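Long-range contact in ribosome maturation protein SDO1 homolog (PDB 2WBM), which probably binds RNA and the ribosome and takes part in ribosome maturation, as an archaeal homologue of the Shwachman-Bodian-Diamond syndrome protein: residues D26-A30 against V41-P45. Numbering follows the deposited sequence.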
loop_
_atom_site.group_PDB
_atom_site.type_symbol
_atom_site.label_atom_id
_atom_site.label_comp_id
_atom_site.label_asym_id
_atom_site.label_seq_id
_atom_site.Cartn_x
_atom_site.Cartn_y
_atom_site.Cartn_z
ATOM N N ASP A 26 10.652 14.972 -4.255
ATOM C CA ASP A 26 9.766 13.833 -4.411
ATOM C C ASP A 26 8.569 14.151 -5.304
ATOM O O ASP A 26 7.935 13.223 -5.807
ATOM C CB ASP A 26 9.304 13.297 -3.044
ATOM C CG ASP A 26 10.268 12.270 -2.440
ATOM O OD1 ASP A 26 9.868 11.622 -1.451
ATOM O OD2 ASP A 26 11.409 12.098 -2.930
ATOM N N ALA A 27 8.282 15.439 -5.534
ATOM C CA ALA A 27 7.176 15.822 -6.408
ATOM C C ALA A 27 7.430 15.304 -7.804
ATOM O O ALA A 27 8.562 15.332 -8.279
ATOM C CB ALA A 27 6.967 17.335 -6.453
ATOM N N VAL A 28 6.359 14.852 -8.447
ATOM C CA VAL A 28 6.410 14.394 -9.833
ATOM C C VAL A 28 5.535 15.342 -10.635
ATOM O O VAL A 28 4.853 16.209 -10.068
ATOM C CB VAL A 28 5.974 12.887 -9.968
ATOM C CG1 VAL A 28 6.859 11.998 -9.084
ATOM C CG2 VAL A 28 4.486 12.705 -9.587
ATOM N N ILE A 29 5.579 15.213 -11.948
ATOM C CA ILE A 29 4.804 16.072 -12.807
ATOM C C ILE A 29 3.602 15.321 -13.359
ATOM O O ILE A 29 3.745 14.183 -13.821
ATOM C CB ILE A 29 5.706 16.571 -13.951
ATOM C CG1 ILE A 29 6.722 17.576 -13.384
ATOM C CG2 ILE A 29 4.858 17.186 -15.088
ATOM C CD1 ILE A 29 7.878 17.875 -14.330
ATOM N N ALA A 30 2.423 15.928 -13.271
ATOM C CA ALA A 30 1.268 15.447 -14.030
ATOM C C ALA A 30 1.114 16.381 -15.223
ATOM O O ALA A 30 1.114 17.610 -15.066
ATOM C CB ALA A 30 -0.008 15.433 -13.161
ATOM N N VAL A 41 1.484 20.171 -13.684
ATOM C CA VAL A 41 1.453 20.531 -12.263
ATOM C C VAL A 41 2.420 19.662 -11.477
ATOM O O VAL A 41 2.747 18.555 -11.903
ATOM C CB VAL A 41 0.010 20.415 -11.663
ATOM C CG1 VAL A 41 -0.865 21.562 -12.185
ATOM C CG2 VAL A 41 -0.635 19.019 -11.960
ATOM N N LEU A 42 2.902 20.185 -10.351
ATOM C CA LEU A 42 3.836 19.472 -9.490
ATOM C C LEU A 42 3.025 18.872 -8.362
ATOM O O LEU A 42 2.307 19.601 -7.660
ATOM C CB LEU A 42 4.884 20.430 -8.923
ATOM C CG LEU A 42 5.912 20.878 -9.969
ATOM C CD1 LEU A 42 6.738 22.070 -9.456
ATOM C CD2 LEU A 42 6.815 19.687 -10.282
ATOM N N VAL A 43 3.118 17.555 -8.210
ATOM C CA VAL A 43 2.228 16.823 -7.306
ATOM C C VAL A 43 2.928 15.768 -6.448
ATOM O O VAL A 43 3.967 15.212 -6.816
ATOM C CB VAL A 43 1.030 16.134 -8.077
ATOM C CG1 VAL A 43 0.133 17.168 -8.771
ATOM C CG2 VAL A 43 1.536 15.080 -9.081
ATOM N N ASP A 44 2.343 15.501 -5.284
ATOM C CA ASP A 44 2.741 14.393 -4.438
ATOM C C ASP A 44 2.373 13.103 -5.188
ATOM O O ASP A 44 1.211 12.927 -5.550
ATOM C CB ASP A 44 1.964 14.470 -3.117
ATOM C CG ASP A 44 2.357 13.394 -2.133
ATOM O OD1 ASP A 44 2.215 12.195 -2.457
ATOM O OD2 ASP A 44 2.765 13.744 -1.000
ATOM N N PRO A 45 3.354 12.210 -5.429
ATOM C CA PRO A 45 3.054 11.062 -6.293
ATOM C C PRO A 45 2.089 10.070 -5.631
ATOM O O PRO A 45 1.241 9.481 -6.322
ATOM C CB PRO A 45 4.431 10.418 -6.514
ATOM C CG PRO A 45 5.241 10.822 -5.321
ATOM C CD PRO A 45 4.776 12.241 -5.033
#
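V28 and V43, and two residues further along A30 and V41, face each other as antiparallel hydrogen-bonded pairs, each donating an N-H to the other's carbonyl, while the axes of strands 28-30 and 41-43 pass 4.7 Å apart at 133°, well short of exactly antiparallel. V28 N reaches V43 O over 2.9 Å, nearly straight at 164°, and the return bond and the A30-V41 couple are of similar length. Between them I29 and L42 form the non-hydrogen-bonded pair; V41 O, already the acceptor for A30 N, also takes a CA-H...O contact from I29 CA at 3.3 Å.

On the face bearing the valines, V28 lies roughly perpendicular to V43 and the two touch through their CG2 methyls, 3.8 Å apart; a chi1 near -60° in both residues sets CG2, rather than CG1, where the methyls meet. Both V28 methyls also reach the CB of P45, the first residue of helix 45-52, with CG2 at 3.8 Å. Further along, A30 CB meets V41 CG2, and helix 93-103 packs on both residues through I100. The other face is built differently. I29 and L42 run alongside each other, and the end of L42 leans toward the partner strand, bringing CD2 to 3.8 Å from I29 CG1.

At the open end of the ladder P45 CD comes to 3.4 Å from D26 O. The CB of D44 points away from 26-30; as N-cap its OD1 holds L47 N, while OD2 bonds to H20 NE2. The hairpin of strands 28-34 and 37-43 thus exemplifies the antiparallel ladder of alternating hydrogen-bonded and non-hydrogen-bonded pairs. Within the SBDS N-terminal domain its first strand is central in a three-stranded sheet, with 105-107 on the other edge, and its second runs through the N-cap D44 into helix 45-52.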